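Long-range contacts in RNA-dependent RNA polymerase (Qualyub virus, PDB 6DX1), which carries a viral OTU-domain cysteine protease, the portion described here, which probably acts as a deubiquitinase on ubiquitin-tagged proteins: residues A[21-27]-A[123-129]; A[64-69]-A[88-93]; A[114-120]-A[140-146]. The contacts are given in a common frame with arbitrary orientation. Residue numbers count along the deposited sequence, not the author numbering.

Contact 1 (A[21-27]-A[123-129])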
loop_
_atom_site.group_PDB
_atom_site.type_symbol
_atom_site.label_atom_id
_atom_site.label_comp_id
_atom_site.label_asym_id
_atom_site.label_seq_id
_atom_site.Cartn_x
_atom_site.Cartn_y
_atom_site.Cartn_z
ATOM N N ASN A 21 13.258 10.013 -1.949
ATOM C CA ASN A 21 12.766 11.252 -2.540
ATOM C C ASN A 21 12.753 11.069 -4.050
ATOM O O ASN A 21 13.780 10.720 -4.639
ATOM C CB ASN A 21 13.643 12.441 -2.154
ATOM C CG ASN A 21 13.570 12.741 -0.684
ATOM O OD1 ASN A 21 12.479 12.848 -0.131
ATOM N ND2 ASN A 21 14.725 12.842 -0.022
ATOM N N VAL A 22 11.589 11.256 -4.667
ATOM C CA VAL A 22 11.444 10.994 -6.096
ATOM C C VAL A 22 10.390 11.961 -6.617
ATOM O O VAL A 22 9.263 11.996 -6.108
ATOM C CB VAL A 22 11.090 9.515 -6.360
ATOM C CG1 VAL A 22 9.970 9.064 -5.465
ATOM C CG2 VAL A 22 10.776 9.262 -7.847
ATOM N N VAL A 23 10.757 12.784 -7.600
ATOM C CA VAL A 23 9.981 13.971 -7.962
ATOM C C VAL A 23 9.523 13.857 -9.412
ATOM O O VAL A 23 10.349 13.846 -10.339
ATOM C CB VAL A 23 10.796 15.255 -7.743
ATOM C CG1 VAL A 23 9.936 16.488 -8.018
ATOM C CG2 VAL A 23 11.338 15.292 -6.321
ATOM N N PHE A 24 8.203 13.803 -9.615
ATOM C CA PHE A 24 7.688 13.648 -10.969
ATOM C C PHE A 24 6.207 13.993 -10.990
ATOM O O PHE A 24 5.523 13.907 -9.970
ATOM C CB PHE A 24 7.904 12.225 -11.506
ATOM C CG PHE A 24 7.199 11.144 -10.714
ATOM C CD1 PHE A 24 7.821 10.555 -9.622
ATOM C CD2 PHE A 24 5.944 10.690 -11.081
ATOM C CE1 PHE A 24 7.204 9.541 -8.902
ATOM C CE2 PHE A 24 5.319 9.673 -10.363
ATOM C CZ PHE A 24 5.946 9.101 -9.269
ATOM N N SER A 25 5.728 14.388 -12.165
ATOM C CA SER A 25 4.302 14.590 -12.375
ATOM C C SER A 25 3.673 13.224 -12.627
ATOM O O SER A 25 4.050 12.540 -13.584
ATOM C CB SER A 25 4.092 15.543 -13.555
ATOM O OG SER A 25 2.740 15.564 -13.984
ATOM N N TYR A 26 2.766 12.783 -11.740
ATOM C CA TYR A 26 2.350 11.384 -11.816
ATOM C C TYR A 26 1.621 11.077 -13.122
ATOM O O TYR A 26 1.666 9.935 -13.589
ATOM C CB TYR A 26 1.504 10.980 -10.598
ATOM C CG TYR A 26 0.093 11.549 -10.489
ATOM C CD1 TYR A 26 -0.943 11.059 -11.280
ATOM C CD2 TYR A 26 -0.208 12.529 -9.548
ATOM C CE1 TYR A 26 -2.242 11.569 -11.166
ATOM C CE2 TYR A 26 -1.507 13.038 -9.419
ATOM C CZ TYR A 26 -2.511 12.552 -10.236
ATOM O OH TYR A 26 -3.791 13.052 -10.120
ATOM N N ARG A 27 0.978 12.079 -13.732
ATOM C CA ARG A 27 0.257 11.845 -14.983
ATOM C C ARG A 27 1.180 11.449 -16.129
ATOM O O ARG A 27 0.701 10.942 -17.156
ATOM C CB ARG A 27 -0.533 13.095 -15.368
ATOM C CG ARG A 27 -1.852 13.248 -14.642
ATOM C CD ARG A 27 -2.449 14.629 -14.896
ATOM N NE ARG A 27 -3.605 14.894 -14.041
ATOM C CZ ARG A 27 -3.517 15.345 -12.794
ATOM N NH1 ARG A 27 -2.321 15.571 -12.254
ATOM N NH2 ARG A 27 -4.619 15.561 -12.081
ATOM N N ASP A 123 -2.125 17.180 -6.057
ATOM C CA ASP A 123 -2.765 16.418 -7.138
ATOM C C ASP A 123 -2.007 16.483 -8.471
ATOM O O ASP A 123 -2.588 16.210 -9.530
ATOM C CB ASP A 123 -4.231 16.839 -7.356
ATOM C CG ASP A 123 -4.990 15.850 -8.248
ATOM O OD1 ASP A 123 -4.861 14.623 -8.028
ATOM O OD2 ASP A 123 -5.682 16.298 -9.192
ATOM N N VAL A 124 -0.708 16.803 -8.465
ATOM C CA VAL A 124 0.070 16.817 -9.701
ATOM C C VAL A 124 1.424 16.156 -9.487
ATOM O O VAL A 124 1.799 15.238 -10.225
ATOM C CB VAL A 124 0.263 18.253 -10.227
ATOM C CG1 VAL A 124 1.128 18.242 -11.480
ATOM C CG2 VAL A 124 -1.092 18.906 -10.505
ATOM N N TRP A 125 2.160 16.628 -8.477
ATOM C CA TRP A 125 3.560 16.270 -8.281
ATOM C C TRP A 125 3.710 15.275 -7.138
ATOM O O TRP A 125 3.293 15.547 -6.008
ATOM C CB TRP A 125 4.392 17.530 -8.010
ATOM C CG TRP A 125 4.623 18.310 -9.260
ATOM C CD1 TRP A 125 3.870 19.341 -9.750
ATOM C CD2 TRP A 125 5.664 18.088 -10.208
ATOM N NE1 TRP A 125 4.395 19.781 -10.943
ATOM C CE2 TRP A 125 5.498 19.027 -11.244
ATOM C CE3 TRP A 125 6.740 17.195 -10.268
ATOM C CZ2 TRP A 125 6.363 19.095 -12.329
ATOM C CZ3 TRP A 125 7.597 17.261 -11.348
ATOM C CH2 TRP A 125 7.399 18.201 -12.368
ATOM N N VAL A 126 4.313 14.132 -7.440
ATOM C CA VAL A 126 4.805 13.226 -6.412
ATOM C C VAL A 126 6.179 13.709 -5.976
ATOM O O VAL A 126 6.978 14.150 -6.808
ATOM C CB VAL A 126 4.871 11.791 -6.963
ATOM C CG1 VAL A 126 5.680 10.891 -6.032
ATOM C CG2 VAL A 126 3.457 11.222 -7.168
ATOM N N THR A 127 6.464 13.640 -4.671
ATOM C CA THR A 127 7.767 14.059 -4.159
ATOM C C THR A 127 8.502 12.988 -3.365
ATOM O O THR A 127 9.696 13.166 -3.087
ATOM C CB THR A 127 7.632 15.313 -3.280
ATOM O OG1 THR A 127 6.817 15.019 -2.130
ATOM C CG2 THR A 127 7.039 16.468 -4.090
ATOM N N GLN A 128 7.845 11.891 -2.998
ATOM C CA GLN A 128 8.467 10.830 -2.207
ATOM C C GLN A 128 7.794 9.502 -2.522
ATOM O O GLN A 128 6.636 9.456 -2.948
ATOM C CB GLN A 128 8.336 11.066 -0.694
ATOM C CG GLN A 128 8.909 12.338 -0.156
ATOM C CD GLN A 128 8.780 12.409 1.357
ATOM O OE1 GLN A 128 8.597 11.382 2.029
ATOM N NE2 GLN A 128 8.875 13.612 1.900
ATOM N N GLY A 129 8.522 8.425 -2.260
ATOM C CA GLY A 129 7.961 7.090 -2.329
ATOM C C GLY A 129 8.385 6.271 -1.126
ATOM O O GLY A 129 9.460 6.469 -0.560
HETATM O O HOH W 1 11.228 15.270 -1.973
HETATM O O HOH W 2 0.463 14.834 -12.653
#
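Neighbouring antiparallel strands illustrate how side chains interlock around a shared backbone, and the pair 21-25 and 125-129 does so on both faces. On one face V126 is the bump: its CB lies 3.9 Å from the centroid of the F24 ring, over the ring face in a CH-pi contact, while V126 CG2 lies 4.0 Å from Y26 CB. On the other, W125 folds its indole across the first strand: S25 CB sits 4.2 Å above the centre of the six-membered ring, a second CH-pi contact, and V23 CG1 lies 4.0 Å from W125 CE3. Where G129 has no side chain, V22 CG1 fills the dip, 3.6 Å from G129 N.

F24 and V126 exchange backbone hydrogen bonds (V126 N to F24 O 2.8 Å, F24 N to V126 O 3.1 Å). Beyond the strand end R27 wraps around the D123 turn: R27 NH1 is hydrogen-bonded to D123 O at 2.8 Å, and R27 NH2 makes a salt bridge to D123 OD2 at 3.2 Å. Water 2 occupies the hollow left behind, joining S25 OG, R27 N, R27 NH1 and V124 O.

The pair joins strands 17-25 and 125-132, far apart in sequence, as neighbours in the mixed OTU-domain sheet. V22 and V126 lean on W118 of strand 114-120, which F24 meets edge-to-face, and Y26 and V126 touch L144 of strand 140-146; K32 of strand 30-33 adds a salt bridge to D123.

Contact 2 (A[64-69]-A[88-93])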
loop_
_atom_site.group_PDB
_atom_site.type_symbol
_atom_site.label_atom_id
_atom_site.label_comp_id
_atom_site.label_asym_id
_atom_site.label_seq_id
_atom_site.Cartn_x
_atom_site.Cartn_y
_atom_site.Cartn_z
ATOM N N CYS A 64 -5.809 -10.069 4.435
ATOM C CA CYS A 64 -4.748 -9.612 5.334
ATOM C C CYS A 64 -4.819 -10.322 6.682
ATOM O O CYS A 64 -3.796 -10.761 7.216
ATOM C CB CYS A 64 -4.839 -8.098 5.534
ATOM S SG CYS A 64 -4.303 -7.148 4.087
ATOM N N ARG A 65 -6.022 -10.427 7.254
ATOM C CA ARG A 65 -6.167 -11.123 8.527
ATOM C C ARG A 65 -5.755 -12.579 8.399
ATOM O O ARG A 65 -5.096 -13.128 9.292
ATOM C CB ARG A 65 -7.611 -11.018 9.016
ATOM C CG ARG A 65 -7.959 -9.672 9.600
ATOM C CD ARG A 65 -9.367 -9.674 10.190
ATOM N NE ARG A 65 -10.408 -9.616 9.170
ATOM C CZ ARG A 65 -10.979 -8.490 8.745
ATOM N NH1 ARG A 65 -10.609 -7.321 9.254
ATOM N NH2 ARG A 65 -11.923 -8.529 7.814
ATOM N N GLU A 66 -6.122 -13.218 7.286
ATOM C CA GLU A 66 -5.807 -14.633 7.112
ATOM C C GLU A 66 -4.309 -14.862 6.976
ATOM O O GLU A 66 -3.773 -15.823 7.538
ATOM C CB GLU A 66 -6.548 -15.197 5.904
ATOM C CG GLU A 66 -8.002 -15.508 6.221
ATOM C CD GLU A 66 -8.877 -15.551 4.994
ATOM O OE1 GLU A 66 -10.120 -15.596 5.156
ATOM O OE2 GLU A 66 -8.334 -15.552 3.865
ATOM N N PHE A 67 -3.613 -13.998 6.225
ATOM C CA PHE A 67 -2.165 -14.148 6.106
ATOM C C PHE A 67 -1.470 -13.869 7.432
ATOM O O PHE A 67 -0.446 -14.491 7.746
ATOM C CB PHE A 67 -1.623 -13.227 5.012
ATOM C CG PHE A 67 -0.209 -13.539 4.598
ATOM C CD1 PHE A 67 0.068 -14.649 3.815
ATOM C CD2 PHE A 67 0.839 -12.709 4.978
ATOM C CE1 PHE A 67 1.375 -14.935 3.413
ATOM C CE2 PHE A 67 2.144 -12.990 4.580
ATOM C CZ PHE A 67 2.408 -14.103 3.798
ATOM N N ALA A 68 -1.996 -12.934 8.223
ATOM C CA ALA A 68 -1.429 -12.712 9.548
ATOM C C ALA A 68 -1.504 -13.981 10.388
ATOM O O ALA A 68 -0.577 -14.289 11.150
ATOM C CB ALA A 68 -2.147 -11.558 10.247
ATOM N N GLU A 69 -2.595 -14.739 10.250
ATOM C CA GLU A 69 -2.751 -15.971 11.022
ATOM C C GLU A 69 -1.845 -17.086 10.508
ATOM O O GLU A 69 -1.206 -17.787 11.302
ATOM C CB GLU A 69 -4.211 -16.417 11.003
ATOM C CG GLU A 69 -5.102 -15.550 11.826
ATOM C CD GLU A 69 -6.513 -15.537 11.319
ATOM O OE1 GLU A 69 -7.143 -14.476 11.479
ATOM O OE2 GLU A 69 -6.989 -16.562 10.758
ATOM N N TYR A 88 -4.399 -8.490 15.890
ATOM C CA TYR A 88 -4.549 -7.787 14.615
ATOM C C TYR A 88 -5.962 -7.936 14.061
ATOM O O TYR A 88 -6.555 -6.961 13.583
ATOM C CB TYR A 88 -3.523 -8.293 13.594
ATOM C CG TYR A 88 -3.760 -7.701 12.226
ATOM C CD1 TYR A 88 -3.536 -6.357 12.001
ATOM C CD2 TYR A 88 -4.260 -8.475 11.182
ATOM C CE1 TYR A 88 -3.779 -5.787 10.767
ATOM C CE2 TYR A 88 -4.508 -7.917 9.933
ATOM C CZ TYR A 88 -4.267 -6.564 9.743
ATOM O OH TYR A 88 -4.507 -5.973 8.521
ATOM N N ALA A 89 -6.513 -9.153 14.104
ATOM C CA ALA A 89 -7.862 -9.372 13.587
ATOM C C ALA A 89 -8.879 -8.537 14.349
ATOM O O ALA A 89 -9.795 -7.958 13.750
ATOM C CB ALA A 89 -8.224 -10.856 13.667
ATOM N N ARG A 90 -8.722 -8.460 15.674
ATOM C CA ARG A 90 -9.637 -7.689 16.507
ATOM C C ARG A 90 -9.626 -6.218 16.123
ATOM O O ARG A 90 -10.687 -5.607 15.951
ATOM C CB ARG A 90 -9.259 -7.884 17.984
ATOM C CG ARG A 90 -9.826 -6.889 18.986
ATOM C CD ARG A 90 -9.457 -7.303 20.417
ATOM N NE ARG A 90 -9.091 -8.727 20.497
ATOM C CZ ARG A 90 -7.897 -9.169 20.900
ATOM N NH1 ARG A 90 -6.991 -8.284 21.271
ATOM N NH2 ARG A 90 -7.588 -10.473 20.918
ATOM N N GLU A 91 -8.438 -5.636 15.959
ATOM C CA GLU A 91 -8.350 -4.212 15.662
ATOM C C GLU A 91 -8.754 -3.904 14.225
ATOM O O GLU A 91 -9.404 -2.886 13.966
ATOM C CB GLU A 91 -6.935 -3.708 15.941
ATOM C CG GLU A 91 -6.581 -3.717 17.420
ATOM C CD GLU A 91 -7.437 -2.753 18.213
ATOM O OE1 GLU A 91 -7.571 -1.590 17.784
ATOM O OE2 GLU A 91 -7.988 -3.164 19.256
ATOM N N SER A 92 -8.373 -4.757 13.270
ATOM C CA SER A 92 -8.668 -4.441 11.880
ATOM C C SER A 92 -10.148 -4.581 11.552
ATOM O O SER A 92 -10.602 -4.017 10.553
ATOM C CB SER A 92 -7.839 -5.320 10.938
ATOM O OG SER A 92 -8.157 -6.688 11.094
ATOM N N LYS A 93 -10.908 -5.322 12.366
ATOM C CA LYS A 93 -12.351 -5.405 12.174
ATOM C C LYS A 93 -13.089 -4.215 12.764
ATOM O O LYS A 93 -14.291 -4.068 12.518
ATOM C CB LYS A 93 -12.896 -6.692 12.801
ATOM C CG LYS A 93 -12.574 -7.956 12.037
ATOM C CD LYS A 93 -12.915 -9.179 12.873
ATOM C CE LYS A 93 -12.748 -10.467 12.093
ATOM N NZ LYS A 93 -12.718 -11.643 13.015
#
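Two helices running nearly antiparallel, at 166° with axes 10.0 Å apart, show how a tyrosine ring and an arginine chain pack against small residues such as A68 and A89. The apolar contacts gather around Y88, whose CB points toward the other helix: A68 CB lies 3.9 Å from Y88 CD2, C64 CB 4.4 Å from Y88 CE2, and R65 CG 3.9 Å from that same CE2. Further along, R65 CD rests 3.8 Å from A89 CB. Helices 57-70 and 85-92 thus form an antiparallel pair in the helical part of the OTU domain, with helix 101-111 touching C64 and F67 beside them. The polar contacts follow from the course of R65. Its NH1 donates to S92 OG at 3.1 Å, and S92 OG in turn donates to Y88 O at 3.0 Å; K93 CG lies over one face of the guanidinium, 3.5 Å from R65 NH1. R65 NH2 is hydrogen-bonded to N62 OD1, one turn back, while the Y88 hydroxyl is hydrogen-bonded to E103 of helix 101-111.

Contact 3 (A[114-120]-A[140-146])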
loop_
_atom_site.group_PDB
_atom_site.type_symbol
_atom_site.label_atom_id
_atom_site.label_comp_id
_atom_site.label_asym_id
_atom_site.label_seq_id
_atom_site.Cartn_x
_atom_site.Cartn_y
_atom_site.Cartn_z
ATOM N N THR A 114 5.381 -5.990 -5.277
ATOM C CA THR A 114 5.803 -4.773 -4.615
ATOM C C THR A 114 4.613 -3.838 -4.439
ATOM O O THR A 114 3.721 -3.789 -5.287
ATOM C CB THR A 114 6.915 -4.134 -5.447
ATOM O OG1 THR A 114 8.016 -5.052 -5.490
ATOM C CG2 THR A 114 7.364 -2.797 -4.887
ATOM N N VAL A 115 4.585 -3.120 -3.314
ATOM C CA VAL A 115 3.567 -2.112 -3.030
ATOM C C VAL A 115 4.288 -0.788 -2.822
ATOM O O VAL A 115 5.247 -0.727 -2.041
ATOM C CB VAL A 115 2.738 -2.480 -1.781
ATOM C CG1 VAL A 115 1.706 -1.386 -1.470
ATOM C CG2 VAL A 115 2.060 -3.838 -1.945
ATOM N N ILE A 116 3.839 0.267 -3.508
ATOM C CA ILE A 116 4.477 1.579 -3.410
ATOM C C ILE A 116 3.434 2.636 -3.069
ATOM O O ILE A 116 2.365 2.682 -3.689
ATOM C CB ILE A 116 5.211 1.966 -4.706
ATOM C CG1 ILE A 116 6.196 0.867 -5.104
ATOM C CG2 ILE A 116 5.954 3.288 -4.504
ATOM C CD1 ILE A 116 6.804 1.119 -6.495
ATOM N N PHE A 117 3.746 3.470 -2.073
ATOM C CA PHE A 117 2.985 4.682 -1.757
ATOM C C PHE A 117 3.725 5.879 -2.338
ATOM O O PHE A 117 4.856 6.169 -1.920
ATOM C CB PHE A 117 2.864 4.915 -0.248
ATOM C CG PHE A 117 2.132 3.843 0.536
ATOM C CD1 PHE A 117 1.486 2.776 -0.075
ATOM C CD2 PHE A 117 2.099 3.941 1.933
ATOM C CE1 PHE A 117 0.816 1.816 0.698
ATOM C CE2 PHE A 117 1.435 2.991 2.707
ATOM C CZ PHE A 117 0.794 1.934 2.098
ATOM N N TRP A 118 3.072 6.614 -3.234
ATOM C CA TRP A 118 3.663 7.792 -3.860
ATOM C C TRP A 118 3.029 9.037 -3.242
ATOM O O TRP A 118 1.830 9.283 -3.427
ATOM C CB TRP A 118 3.438 7.757 -5.371
ATOM C CG TRP A 118 4.038 6.590 -6.109
ATOM C CD1 TRP A 118 3.365 5.528 -6.666
ATOM C CD2 TRP A 118 5.424 6.398 -6.433
ATOM N NE1 TRP A 118 4.257 4.678 -7.308
ATOM C CE2 TRP A 118 5.523 5.196 -7.176
ATOM C CE3 TRP A 118 6.593 7.123 -6.158
ATOM C CZ2 TRP A 118 6.746 4.702 -7.650
ATOM C CZ3 TRP A 118 7.810 6.629 -6.632
ATOM C CH2 TRP A 118 7.877 5.435 -7.362
ATOM N N LYS A 119 3.837 9.828 -2.532
ATOM C CA LYS A 119 3.335 10.987 -1.796
ATOM C C LYS A 119 3.031 12.147 -2.736
ATOM O O LYS A 119 3.896 12.576 -3.508
ATOM C CB LYS A 119 4.368 11.430 -0.755
ATOM C CG LYS A 119 3.971 12.690 0.011
ATOM C CD LYS A 119 5.138 13.171 0.881
ATOM C CE LYS A 119 4.708 14.324 1.777
ATOM N NZ LYS A 119 5.883 14.916 2.470
ATOM N N CYS A 120 1.817 12.695 -2.646
ATOM C CA CYS A 120 1.420 13.778 -3.540
ATOM C C CYS A 120 0.452 14.688 -2.799
ATOM O O CYS A 120 -0.586 14.220 -2.331
ATOM C CB CYS A 120 0.771 13.223 -4.817
ATOM S SG CYS A 120 0.070 14.489 -5.933
ATOM N N ALA A 140 4.406 -3.278 -9.588
ATOM C CA ALA A 140 3.929 -2.930 -8.258
ATOM C C ALA A 140 2.442 -2.611 -8.268
ATOM O O ALA A 140 1.845 -2.285 -9.306
ATOM C CB ALA A 140 4.688 -1.722 -7.681
ATOM N N ILE A 141 1.854 -2.723 -7.080
ATOM C CA ILE A 141 0.611 -2.022 -6.777
ATOM C C ILE A 141 1.011 -0.602 -6.387
ATOM O O ILE A 141 1.659 -0.398 -5.357
ATOM C CB ILE A 141 -0.170 -2.700 -5.649
ATOM C CG1 ILE A 141 -0.421 -4.175 -5.973
ATOM C CG2 ILE A 141 -1.487 -1.958 -5.398
ATOM C CD1 ILE A 141 -1.159 -4.931 -4.862
ATOM N N ASN A 142 0.647 0.367 -7.214
ATOM C CA ASN A 142 0.992 1.769 -7.015
ATOM C C ASN A 142 -0.190 2.517 -6.418
ATOM O O ASN A 142 -1.277 2.509 -6.992
ATOM C CB ASN A 142 1.392 2.419 -8.342
ATOM C CG ASN A 142 2.644 1.801 -8.933
ATOM O OD1 ASN A 142 3.757 2.191 -8.584
ATOM N ND2 ASN A 142 2.472 0.821 -9.815
ATOM N N LEU A 143 0.034 3.193 -5.290
ATOM C CA LEU A 143 -1.009 3.978 -4.645
ATOM C C LEU A 143 -0.596 5.444 -4.575
ATOM O O LEU A 143 0.571 5.766 -4.308
ATOM C CB LEU A 143 -1.293 3.467 -3.226
ATOM C CG LEU A 143 -1.752 2.022 -3.042
ATOM C CD1 LEU A 143 -2.359 1.861 -1.653
ATOM C CD2 LEU A 143 -2.753 1.613 -4.105
ATOM N N LEU A 144 -1.549 6.341 -4.810
ATOM C CA LEU A 144 -1.296 7.764 -4.625
ATOM C C LEU A 144 -1.667 8.090 -3.185
ATOM O O LEU A 144 -2.825 7.917 -2.782
ATOM C CB LEU A 144 -2.093 8.611 -5.614
ATOM C CG LEU A 144 -1.698 10.085 -5.671
ATOM C CD1 LEU A 144 -0.329 10.250 -6.342
ATOM C CD2 LEU A 144 -2.753 10.924 -6.399
ATOM N N HIS A 145 -0.677 8.496 -2.400
ATOM C CA HIS A 145 -0.845 8.729 -0.968
ATOM C C HIS A 145 -0.935 10.233 -0.755
ATOM O O HIS A 145 0.071 10.942 -0.863
ATOM C CB HIS A 145 0.331 8.122 -0.204
ATOM C CG HIS A 145 0.154 8.116 1.278
ATOM N ND1 HIS A 145 1.193 7.846 2.144
ATOM C CD2 HIS A 145 -0.936 8.339 2.051
ATOM C CE1 HIS A 145 0.751 7.908 3.389
ATOM N NE2 HIS A 145 -0.537 8.206 3.361
ATOM N N ILE A 146 -2.144 10.733 -0.487
ATOM C CA ILE A 146 -2.337 12.176 -0.389
ATOM C C ILE A 146 -2.654 12.557 1.056
ATOM O O ILE A 146 -2.525 11.729 1.966
ATOM C CB ILE A 146 -3.421 12.655 -1.377
ATOM C CG1 ILE A 146 -4.813 12.185 -0.946
ATOM C CG2 ILE A 146 -3.141 12.135 -2.801
ATOM C CD1 ILE A 146 -5.927 12.731 -1.840
#
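The apolar heart of this strand pair is split between two faces of the sheet. On one, F117 CE1 lies 4.0 Å from L143 CD1, and V115 CG2 is 4.5 Å from I141 CB; these four side chains form a patch on which helices 41-51 and 101-111 rest, through residues such as F42, A45 and A104. On the other, I116 CD1 touches A140 CB at 3.7 Å and, near the far end, C120 CB meets L144 CD1 at 3.5 Å.

Between the faces runs a textbook parallel pairing, residue matched to residue from T114 with A140 to K119 with H145. Alternate residues of 114-120 do the hydrogen bonding: I116 N to I141 O and L143 N to I116 O, both 2.9 Å, then W118 N to L143 O at 2.9 Å and H145 N to W118 O at 2.8 Å. V115, F117 and K119 turn their backbone hydrogen bonds to strand 125-132 instead. Strand 114-120 is therefore an interior strand of the mixed OTU sheet, held antiparallel on one flank and parallel, at 16°, on the other.

The polar contacts are partly internal: W118 NE1 donates a buried hydrogen bond to N142 OD1 at 2.8 Å, while N142 ND2 is hydrogen-bonded to the carbonyl of Y137. Farther out, the edge of F117 faces the ring of partly exposed H145 in an offset edge-to-face pair, centroids 5.5 Å apart; H145 also stacks on F151 and is hydrogen-bonded through NE2 to D149. K119, likewise partly exposed, makes a long, weak ion pair with E121.

Contacts 1 and 3 share one sheet, and contact 2 stands apart from both. The centre of contact 3 is about 6 Å from the centre of the chain, those of the other two about 16 Å, on opposite sides. Contact 3 is largely buried; contact 2 is nevertheless buried too, contact 1 only partly. Contact 1 adjoins contact 3 through a probable backbone hydrogen bond, Q128 O to K119 N, 2.9 Å, and through W118, which packs against V22. Backbone hydrogen bonds dominate in both strand pairs, but towards the surface contact 1 adds a salt bridge and waters. Contact 2 is held mainly by side chains, chiefly a tyrosine and an arginine, with a single hydrogen bond between the segments.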